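PDB 2B5W: glucose dehydrogenase from Haloferax mediterranei, which catalyses the NAD(P)+-dependent oxidation of D-glucose and several other aldoses, preferring NADP+ as electron acceptor and using a catalytic zinc ion. Local coordinates for residues T86-P91 with S301-V306; L148-S153 with E307-A312. The protein carries 1 engineered substitution. One frame throughout, in Å; residues are numbered along the deposited sequence.

Contact 1 of 2, residues T86-P91 with S301-V306; sequences TVRRPP and SVNSHV. With NAP (NADP nicotinamide-adenine-dinucleotide phosphate), chain I.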
ATOM      1  N   THR A  86      21.335 -13.943  -8.253  1.00 15.75           N
ATOM      2  CA  THR A  86      20.651 -12.864  -7.560  1.00 15.26           C
ATOM      3  C   THR A  86      21.718 -11.838  -7.147  1.00 15.86           C
ATOM      4  O   THR A  86      22.929 -12.073  -7.284  1.00 18.07           O
ATOM      5  CB  THR A  86      19.888 -13.337  -6.326  1.00 17.77           C
ATOM      6  OG1 THR A  86      20.851 -13.836  -5.379  1.00 17.66           O
ATOM      7  CG2 THR A  86      18.943 -14.475  -6.648  1.00 20.60           C
ATOM      8  N   VAL A  87      21.250 -10.717  -6.679  1.00 16.83           N
ATOM      9  CA  VAL A  87      22.092  -9.559  -6.423  1.00 17.28           C
ATOM     10  C   VAL A  87      22.534  -9.410  -4.975  1.00 16.82           C
ATOM     11  O   VAL A  87      23.665  -8.992  -4.710  1.00 17.70           O
ATOM     12  CB  VAL A  87      21.354  -8.300  -6.888  1.00 14.96           C
ATOM     13  CG1 VAL A  87      22.208  -7.062  -6.684  1.00 15.58           C
ATOM     14  CG2 VAL A  87      21.006  -8.415  -8.392  1.00 19.31           C
ATOM     15  N   ARG A  88      21.675  -9.766  -4.007  1.00 17.58           N
ATOM     16  CA  ARG A  88      22.027  -9.473  -2.629  1.00 18.53           C
ATOM     17  C   ARG A  88      22.798 -10.575  -1.964  1.00 15.64           C
ATOM     18  O   ARG A  88      22.536 -11.757  -2.149  1.00 17.44           O
ATOM     19  CB  ARG A  88      20.782  -9.132  -1.813  1.00 18.60           C
ATOM     20  CG  ARG A  88      20.265  -7.763  -2.092  1.00 17.17           C
ATOM     21  CD  ARG A  88      19.091  -7.303  -1.263  1.00 18.07           C
ATOM     22  NE  ARG A  88      18.736  -5.918  -1.581  1.00 18.07           N
ATOM     23  CZ  ARG A  88      17.885  -5.190  -0.874  1.00 23.07           C
ATOM     24  NH1 ARG A  88      17.285  -5.713   0.184  1.00 19.36           N
ATOM     25  NH2 ARG A  88      17.662  -3.919  -1.194  1.00 21.65           N
ATOM     26  N   ARG A  89      23.781 -10.144  -1.188  1.00 16.83           N
ATOM     27  CA  ARG A  89      24.645 -11.036  -0.403  1.00 20.34           C
ATOM     28  C   ARG A  89      24.743 -10.474   1.009  1.00 19.48           C
ATOM     29  O   ARG A  89      24.564  -9.272   1.237  1.00 20.18           O
ATOM     30  CB  ARG A  89      26.027 -11.139  -1.037  1.00 18.98           C
ATOM     31  CG  ARG A  89      26.012 -11.715  -2.437  1.00 18.31           C
ATOM     32  CD  ARG A  89      25.726 -13.203  -2.525  1.00 17.45           C
ATOM     33  NE  ARG A  89      25.781 -13.681  -3.894  1.00 18.28           N
ATOM     34  CZ  ARG A  89      24.757 -13.597  -4.760  1.00 17.79           C
ATOM     35  NH1 ARG A  89      23.596 -13.110  -4.403  1.00 18.28           N
ATOM     36  NH2 ARG A  89      24.918 -14.020  -5.983  1.00 18.92           N
ATOM     37  N   PRO A  90      25.057 -11.340   1.959  1.00 20.24           N
ATOM     38  CA  PRO A  90      25.156 -10.895   3.357  1.00 20.79           C
ATOM     39  C   PRO A  90      26.219  -9.840   3.547  1.00 23.53           C
ATOM     40  O   PRO A  90      27.256  -9.871   2.855  1.00 26.16           O
ATOM     41  CB  PRO A  90      25.504 -12.182   4.127  1.00 28.00           C
ATOM     42  CG  PRO A  90      25.408 -13.283   3.213  1.00 34.24           C
ATOM     43  CD  PRO A  90      25.256 -12.790   1.816  1.00 20.55           C
ATOM     44  N   PRO A  91      25.978  -8.910   4.468  1.00 20.92           N
ATOM     45  CA  PRO A  91      26.929  -7.831   4.740  1.00 22.72           C
ATOM     46  C   PRO A  91      28.108  -8.349   5.594  1.00 22.81           C
ATOM     47  O   PRO A  91      28.194  -9.542   5.876  1.00 27.36           O
ATOM     48  CB  PRO A  91      26.088  -6.826   5.529  1.00 28.10           C
ATOM     49  CG  PRO A  91      25.154  -7.662   6.263  1.00 25.75           C
ATOM     50  CD  PRO A  91      24.804  -8.829   5.354  1.00 22.33           C
ATOM     51  N   SER A 301       8.893  -1.033  -3.698  1.00 17.01           N
ATOM     52  CA  SER A 301       9.557  -2.315  -3.881  1.00 16.43           C
ATOM     53  C   SER A 301      10.978  -2.121  -4.332  1.00 16.92           C
ATOM     54  O   SER A 301      11.246  -1.235  -5.181  1.00 17.04           O
ATOM     55  CB  SER A 301       8.812  -3.160  -4.936  1.00 17.30           C
ATOM     56  OG  SER A 301       9.291  -4.467  -5.044  1.00 18.29           O
ATOM     57  N   VAL A 302      11.867  -2.976  -3.841  1.00 18.60           N
ATOM     58  CA  VAL A 302      13.264  -2.979  -4.274  1.00 16.57           C
ATOM     59  C   VAL A 302      13.784  -4.383  -4.351  1.00 16.14           C
ATOM     60  O   VAL A 302      13.371  -5.266  -3.568  1.00 17.14           O
ATOM     61  CB  VAL A 302      14.127  -2.052  -3.416  1.00 19.06           C
ATOM     62  CG1 VAL A 302      14.168  -2.479  -1.955  1.00 18.56           C
ATOM     63  CG2 VAL A 302      15.513  -1.909  -3.996  1.00 24.35           C
ATOM     64  N   ASN A 303      14.681  -4.629  -5.308  1.00 16.26           N
ATOM     65  CA  ASN A 303      15.346  -5.908  -5.438  1.00 14.15           C
ATOM     66  C   ASN A 303      14.325  -6.998  -5.794  1.00 16.32           C
ATOM     67  O   ASN A 303      13.203  -6.695  -6.260  1.00 15.33           O
ATOM     68  CB  ASN A 303      16.207  -6.156  -4.166  1.00 16.49           C
ATOM     69  CG  ASN A 303      17.233  -7.281  -4.321  1.00 19.89           C
ATOM     70  OD1 ASN A 303      18.187  -7.194  -5.134  1.00 23.55           O
ATOM     71  ND2 ASN A 303      17.081  -8.305  -3.531  1.00 16.65           N
ATOM     72  N   SER A 304      14.702  -8.252  -5.622  1.00 15.33           N
ATOM     73  CA  SER A 304      13.925  -9.422  -6.011  1.00 14.87           C
ATOM     74  C   SER A 304      14.667 -10.633  -5.551  1.00 15.33           C
ATOM     75  O   SER A 304      15.870 -10.554  -5.224  1.00 18.92           O
ATOM     76  CB  SER A 304      13.697  -9.453  -7.551  1.00 14.96           C
ATOM     77  OG  SER A 304      14.959  -9.475  -8.233  1.00 17.08           O
ATOM     78  N   HIS A 305      13.985 -11.778  -5.516  1.00 16.08           N
ATOM     79  CA  HIS A 305      14.641 -12.991  -5.076  1.00 18.20           C
ATOM     80  C   HIS A 305      14.266 -14.179  -5.939  1.00 18.78           C
ATOM     81  O   HIS A 305      13.675 -14.034  -7.012  1.00 16.64           O
ATOM     82  CB  HIS A 305      14.372 -13.262  -3.583  1.00 17.94           C
ATOM     83  CG  HIS A 305      15.470 -14.047  -2.929  1.00 18.25           C
ATOM     84  ND1 HIS A 305      16.800 -13.706  -3.057  1.00 21.86           N
ATOM     85  CD2 HIS A 305      15.430 -15.194  -2.199  1.00 17.78           C
ATOM     86  CE1 HIS A 305      17.531 -14.591  -2.394  1.00 24.63           C
ATOM     87  NE2 HIS A 305      16.723 -15.508  -1.871  1.00 21.01           N
ATOM     88  N   VAL A 306      14.738 -15.362  -5.547  1.00 18.20           N
ATOM     89  CA  VAL A 306      14.754 -16.523  -6.408  1.00 17.97           C
ATOM     90  C   VAL A 306      13.411 -16.785  -7.086  1.00 15.47           C
ATOM     91  O   VAL A 306      13.386 -17.024  -8.282  1.00 16.81           O
ATOM     92  CB  VAL A 306      15.269 -17.764  -5.672  1.00 20.98           C
ATOM     93  CG1 VAL A 306      15.048 -19.030  -6.487  1.00 20.29           C
ATOM     94  CG2 VAL A 306      16.756 -17.594  -5.350  1.00 19.66           C
TER
HETATM   95  PA  NAP I 701      16.153   5.234 -16.713  1.00 29.21           P
HETATM   96  O1A NAP I 701      16.899   6.391 -16.247  1.00 41.82           O
HETATM   97  O2A NAP I 701      16.792   4.547 -17.929  1.00 40.03           O
HETATM   98  O5B NAP I 701      14.681   5.628 -17.120  1.00 25.06           O
HETATM   99  C5B NAP I 701      13.911   6.604 -16.473  1.00 22.79           C
HETATM  100  C4B NAP I 701      13.062   7.149 -17.600  1.00 18.07           C
HETATM  101  O4B NAP I 701      12.073   7.976 -17.029  1.00 20.32           O
HETATM  102  C3B NAP I 701      13.854   7.987 -18.622  1.00 22.94           C
HETATM  103  O3B NAP I 701      13.750   7.487 -19.945  1.00 20.77           O
HETATM  104  C2B NAP I 701      13.247   9.385 -18.489  1.00 22.46           C
HETATM  105  O2B NAP I 701      13.052  10.070 -19.716  1.00 23.78           O
HETATM  106  C1B NAP I 701      11.905   9.107 -17.856  1.00 23.06           C
HETATM  107  N9A NAP I 701      11.460  10.224 -17.046  1.00 20.89           N
HETATM  108  C8A NAP I 701      12.112  10.774 -15.968  1.00 22.29           C
HETATM  109  N7A NAP I 701      11.370  11.797 -15.501  1.00 21.06           N
HETATM  110  C5A NAP I 701      10.265  11.932 -16.308  1.00 21.56           C
HETATM  111  C6A NAP I 701       9.169  12.799 -16.327  1.00 23.68           C
HETATM  112  N6A NAP I 701       9.040  13.828 -15.463  1.00 23.39           N
HETATM  113  N1A NAP I 701       8.202  12.646 -17.293  1.00 22.08           N
HETATM  114  C2A NAP I 701       8.281  11.635 -18.227  1.00 22.32           C
HETATM  115  N3A NAP I 701       9.363  10.770 -18.225  1.00 20.37           N
HETATM  116  C4A NAP I 701      10.319  10.910 -17.276  1.00 19.56           C
HETATM  117  O3  NAP I 701      16.138   4.084 -15.611  1.00 33.84           O
HETATM  118  PN  NAP I 701      15.603   2.556 -15.659  1.00 24.15           P
HETATM  119  O1N NAP I 701      14.399   2.407 -16.525  1.00 21.34           O
HETATM  120  O2N NAP I 701      16.723   1.568 -15.774  1.00 24.69           O
HETATM  121  O5D NAP I 701      15.137   2.741 -14.141  1.00 23.10           O
HETATM  122  C5D NAP I 701      13.944   3.436 -13.832  1.00 23.51           C
HETATM  123  C4D NAP I 701      13.900   3.797 -12.349  1.00 30.87           C
HETATM  124  O4D NAP I 701      13.830   2.580 -11.600  1.00 23.56           O
HETATM  125  C3D NAP I 701      15.140   4.545 -11.852  1.00 26.91           C
HETATM  126  O3D NAP I 701      14.783   5.574 -10.951  1.00 26.03           O
HETATM  127  C2D NAP I 701      15.946   3.447 -11.166  1.00 28.07           C
HETATM  128  O2D NAP I 701      16.867   3.892 -10.205  1.00 28.05           O
HETATM  129  C1D NAP I 701      14.825   2.590 -10.578  1.00 19.09           C
HETATM  130  N1N NAP I 701      15.138   1.173 -10.355  1.00 22.93           N
HETATM  131  C2N NAP I 701      14.726   0.679  -9.156  1.00 25.84           C
HETATM  132  C3N NAP I 701      14.885  -0.651  -8.886  1.00 24.97           C
HETATM  133  C7N NAP I 701      14.238  -1.138  -7.623  1.00 22.34           C
HETATM  134  O7N NAP I 701      14.615  -2.443  -7.319  1.00 23.14           O
HETATM  135  N7N NAP I 701      13.399  -0.326  -6.922  1.00 17.09           N
HETATM  136  C4N NAP I 701      15.503  -1.523  -9.791  1.00 23.49           C
HETATM  137  C5N NAP I 701      15.908  -1.006 -11.015  1.00 23.96           C
HETATM  138  C6N NAP I 701      15.697   0.350 -11.304  1.00 23.61           C
HETATM  139  P2B NAP I 701      14.209  11.065 -20.355  1.00 22.43           P
HETATM  140  O1X NAP I 701      15.379  10.331 -20.763  1.00 22.30           O
HETATM  141  O2X NAP I 701      13.458  11.734 -21.524  1.00 21.92           O
HETATM  142  O3X NAP I 701      14.588  12.118 -19.307  1.00 23.12           O
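The guanidinium of Arg88 and the side-chain amide of Asn303 lie nearly parallel, their planes 15° apart, with Asn303 CB over one face of the guanidinium, 3.5 Å above its plane and shifted toward the rim. The amide itself rests against the stem of the arginine: Asn303 ND2 is 3.2 Å from Arg88 CD, and Asn303 OD1 reaches Val87 CB at 3.8 Å. The chain of Arg88 is extended from CG to NE and passes obliquely over the asparagine side chain, and Val302 CG1 approaches Arg88 NH2 obliquely at 3.9 Å. No hydrogen bond joins the two segments. The charge is met by others: Glu114, a substrate-binding residue, forms a salt bridge with NE, the carbonyl of Pro104 accepts from NH1, and Tyr112 makes a cation-pi contact.

The His305 ring has Val306 CG2 over one face, while Thr86 CG2 packs on Val306 CG2 at 4.0 Å. On the coenzyme side, Asn303, which also binds substrate, donates from N to NAP O7N (3.0 Å, 159°) and Ser301 O accepts from NAP N7N (2.9 Å), two bonds that would fix the rotation of the nicotinamide amide.

Residues 301-306 connect strand 297-300, the outermost strand of the parallel Rossmann sheet within this subunit, to helix 306-318. Across the interdomain cleft, residues 86-91 include strand 88-89, antiparallel to strand 113-115 of the catalytic domain.

Contact 2 of 2, residues L148-S153 with E307-A312; sequences LIEPIS and EHFEAA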
ATOM      1  N   LEU A 148      18.288 -10.142 -19.105  1.00 14.16           N
ATOM      2  CA  LEU A 148      16.997  -9.515 -18.905  1.00 13.77           C
ATOM      3  C   LEU A 148      16.237 -10.175 -17.763  1.00 15.26           C
ATOM      4  O   LEU A 148      15.251  -9.613 -17.284  1.00 15.32           O
ATOM      5  CB  LEU A 148      16.133  -9.594 -20.152  1.00 14.05           C
ATOM      6  CG  LEU A 148      16.616  -8.791 -21.361  1.00 13.46           C
ATOM      7  CD1 LEU A 148      15.633  -8.972 -22.494  1.00 18.21           C
ATOM      8  CD2 LEU A 148      16.791  -7.362 -21.014  1.00 16.19           C
ATOM      9  N   ILE A 149      16.692 -11.336 -17.309  1.00 14.83           N
ATOM     10  CA  ILE A 149      15.974 -12.053 -16.209  1.00 14.70           C
ATOM     11  C   ILE A 149      16.009 -11.214 -14.920  1.00 15.39           C
ATOM     12  O   ILE A 149      14.981 -11.072 -14.252  1.00 14.31           O
ATOM     13  CB  ILE A 149      16.561 -13.442 -16.014  1.00 15.05           C
ATOM     14  CG1 ILE A 149      16.354 -14.315 -17.235  1.00 15.32           C
ATOM     15  CG2 ILE A 149      16.041 -14.079 -14.744  1.00 16.05           C
ATOM     16  CD1 ILE A 149      14.899 -14.455 -17.647  1.00 15.94           C
ATOM     17  N   GLU A 150      17.144 -10.615 -14.549  1.00 15.02           N
ATOM     18  CA  GLU A 150      17.129  -9.786 -13.362  1.00 14.30           C
ATOM     19  C   GLU A 150      16.186  -8.590 -13.450  1.00 15.18           C
ATOM     20  O   GLU A 150      15.374  -8.381 -12.551  1.00 15.51           O
ATOM     21  CB  GLU A 150      18.571  -9.376 -12.932  1.00 15.85           C
ATOM     22  CG  GLU A 150      18.652  -8.784 -11.522  1.00 14.33           C
ATOM     23  CD  GLU A 150      18.378  -7.311 -11.441  1.00 16.09           C
ATOM     24  OE1 GLU A 150      18.262  -6.664 -12.514  1.00 17.02           O
ATOM     25  OE2 GLU A 150      18.250  -6.752 -10.313  1.00 17.85           O
ATOM     26  N   PRO A 151      16.218  -7.757 -14.498  1.00 13.85           N
ATOM     27  CA  PRO A 151      15.238  -6.679 -14.591  1.00 16.04           C
ATOM     28  C   PRO A 151      13.789  -7.159 -14.587  1.00 14.51           C
ATOM     29  O   PRO A 151      12.951  -6.538 -13.945  1.00 15.40           O
ATOM     30  CB  PRO A 151      15.580  -5.998 -15.927  1.00 21.54           C
ATOM     31  CG  PRO A 151      16.849  -6.483 -16.316  1.00 21.94           C
ATOM     32  CD  PRO A 151      17.281  -7.657 -15.511  1.00 14.65           C
ATOM     33  N   ILE A 152      13.500  -8.238 -15.314  1.00 14.77           N
ATOM     34  CA  ILE A 152      12.129  -8.801 -15.297  1.00 13.15           C
ATOM     35  C   ILE A 152      11.738  -9.152 -13.853  1.00 12.96           C
ATOM     36  O   ILE A 152      10.612  -8.879 -13.418  1.00 15.26           O
ATOM     37  CB  ILE A 152      11.969 -10.004 -16.254  1.00 15.71           C
ATOM     38  CG1 ILE A 152      12.137  -9.570 -17.729  1.00 15.99           C
ATOM     39  CG2 ILE A 152      10.564 -10.642 -16.089  1.00 15.79           C
ATOM     40  CD1 ILE A 152      12.246 -10.707 -18.690  1.00 18.58           C
ATOM     41  N   SER A 153      12.686  -9.739 -13.123  1.00 13.60           N
ATOM     42  CA  SER A 153      12.444 -10.141 -11.724  1.00 15.35           C
ATOM     43  C   SER A 153      12.093  -8.987 -10.802  1.00 15.94           C
ATOM     44  O   SER A 153      11.332  -9.174  -9.837  1.00 15.52           O
ATOM     45  CB  SER A 153      13.626 -10.957 -11.155  1.00 15.14           C
ATOM     46  OG  SER A 153      14.711 -10.168 -10.745  1.00 16.75           O
ATOM     47  N   GLU A 307      12.309 -16.764  -6.349  1.00 17.16           N
ATOM     48  CA  GLU A 307      11.010 -17.058  -6.971  1.00 16.95           C
ATOM     49  C   GLU A 307      10.676 -16.075  -8.089  1.00 14.93           C
ATOM     50  O   GLU A 307       9.977 -16.429  -9.038  1.00 16.79           O
ATOM     51  CB  GLU A 307       9.903 -17.005  -5.927  1.00 20.46           C
ATOM     52  CG  GLU A 307       9.953 -18.127  -4.915  1.00 34.45           C
ATOM     53  CD  GLU A 307       8.810 -18.043  -3.899  1.00 39.28           C
ATOM     54  OE1 GLU A 307       7.822 -17.284  -4.137  1.00 40.68           O
ATOM     55  OE2 GLU A 307       8.909 -18.733  -2.859  1.00 38.09           O
ATOM     56  N   HIS A 308      11.135 -14.841  -7.945  1.00 15.98           N
ATOM     57  CA  HIS A 308      10.868 -13.818  -8.958  1.00 14.34           C
ATOM     58  C   HIS A 308      11.699 -14.044 -10.201  1.00 15.63           C
ATOM     59  O   HIS A 308      11.246 -13.777 -11.321  1.00 16.52           O
ATOM     60  CB  HIS A 308      11.165 -12.425  -8.396  1.00 13.28           C
ATOM     61  CG  HIS A 308      10.458 -12.136  -7.122  1.00 15.35           C
ATOM     62  ND1 HIS A 308      11.110 -11.846  -5.938  1.00 17.47           N
ATOM     63  CD2 HIS A 308       9.133 -12.178  -6.831  1.00 17.58           C
ATOM     64  CE1 HIS A 308      10.204 -11.694  -4.983  1.00 20.10           C
ATOM     65  NE2 HIS A 308       8.998 -11.883  -5.502  1.00 17.03           N
ATOM     66  N   PHE A 309      12.921 -14.538 -10.026  1.00 15.93           N
ATOM     67  CA  PHE A 309      13.779 -14.896 -11.153  1.00 15.42           C
ATOM     68  C   PHE A 309      13.185 -16.107 -11.893  1.00 16.16           C
ATOM     69  O   PHE A 309      13.159 -16.145 -13.116  1.00 16.44           O
ATOM     70  CB  PHE A 309      15.230 -15.237 -10.714  1.00 15.34           C
ATOM     71  CG  PHE A 309      16.079 -14.052 -10.315  1.00 16.97           C
ATOM     72  CD1 PHE A 309      15.780 -13.287  -9.192  1.00 15.01           C
ATOM     73  CD2 PHE A 309      17.205 -13.701 -11.063  1.00 19.17           C
ATOM     74  CE1 PHE A 309      16.526 -12.182  -8.812  1.00 16.45           C
ATOM     75  CE2 PHE A 309      18.012 -12.607 -10.649  1.00 18.25           C
ATOM     76  CZ  PHE A 309      17.663 -11.831  -9.552  1.00 18.12           C
ATOM     77  N   GLU A 310      12.651 -17.090 -11.165  1.00 15.31           N
ATOM     78  CA  GLU A 310      11.969 -18.214 -11.819  1.00 15.77           C
ATOM     79  C   GLU A 310      10.732 -17.766 -12.611  1.00 14.40           C
ATOM     80  O   GLU A 310      10.541 -18.159 -13.754  1.00 15.62           O
ATOM     81  CB  GLU A 310      11.597 -19.303 -10.794  1.00 17.63           C
ATOM     82  CG  GLU A 310      12.787 -20.026 -10.198  1.00 18.53           C
ATOM     83  CD  GLU A 310      12.379 -21.011  -9.074  1.00 20.16           C
ATOM     84  OE1 GLU A 310      11.195 -21.159  -8.768  1.00 28.85           O
ATOM     85  OE2 GLU A 310      13.303 -21.557  -8.479  1.00 28.09           O
ATOM     86  N   ALA A 311       9.928 -16.885 -12.006  1.00 15.05           N
ATOM     87  CA  ALA A 311       8.734 -16.355 -12.633  1.00 14.49           C
ATOM     88  C   ALA A 311       9.126 -15.603 -13.893  1.00 15.13           C
ATOM     89  O   ALA A 311       8.468 -15.728 -14.919  1.00 15.01           O
ATOM     90  CB  ALA A 311       7.980 -15.473 -11.701  1.00 17.12           C
ATOM     91  N   ALA A 312      10.232 -14.864 -13.820  1.00 16.51           N
ATOM     92  CA  ALA A 312      10.747 -14.137 -15.002  1.00 17.17           C
ATOM     93  C   ALA A 312      11.007 -15.017 -16.192  1.00 15.22           C
ATOM     94  O   ALA A 312      10.798 -14.584 -17.331  1.00 15.80           O
ATOM     95  CB  ALA A 312      12.031 -13.354 -14.643  1.00 15.87           C
TER
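Two helices of the coenzyme-binding part of the chain, 149-164 and 306-318, meet beside the catalytic zinc site, the short segments crossing at 111° with their axes 8.1 Å apart. Phe309 and Ser153 carry one half of the contact. Ser153 CB makes a CH-pi contact with the Phe309 ring, 4.0 Å from the centroid, and Ser153 OG sits over the same face, offset toward the rim, 3.3 Å from Phe309 CE1. The hydroxyl occupies the crowded position between backbone N and carbonyl carbon (chi1 80°), from which it donates to Glu150 O at 2.6 Å, in the carbonyl plane and on a lone pair.

Round the ring, Ile149 CG2 approaches Phe309 CD2 obliquely at 3.9 Å, and Glu150 CG comes to Phe309 CZ at 3.8 Å. An alanine in place of Phe309 would probably open a gap beside Ser153 and Ile149 and leave the stem of Glu150 freer to move. The other half is closely packed: Ala312 CB presses on Ile152 CG2 at 3.4 Å, tighter than usual for two carbons. His308 CB lies against Ser153 O, while its ring turns away to bond Glu160 through NE2.

Beyond Phe309, Glu150, known to bind substrate and catalytic zinc, has its nearest side-chain atom about 4 Å from the ion, which His63, Glu64 and the engineered Cys38 hold; a catalytic zinc beside the coenzyme domain is characteristic of zinc-containing alcohol dehydrogenases.

Contacts 1 and 2, their centres 12 Å apart, interleave along the chain and touch directly. Ser304 OG of contact 1 and Ser153 OG of contact 2 lie 2.6 Å apart, probably hydrogen-bonded, and Ser304 OG also packs 3.2 Å from Phe309 CE1. Thr86 CA approaches Phe309 CZ at 3.7 Å, extending the ring's packing to the catalytic domain. Val87 CG2 lies 3.7 Å from Glu150 OE2, and the nearest side-chain atoms of Val87 and Glu150 are about 7 Å and about 4 Å from the zinc ion, respectively. Helix 306-318 starts at Val306 of contact 1, so the backbone that binds the nicotinamide amide leads into the helix that carries Phe309.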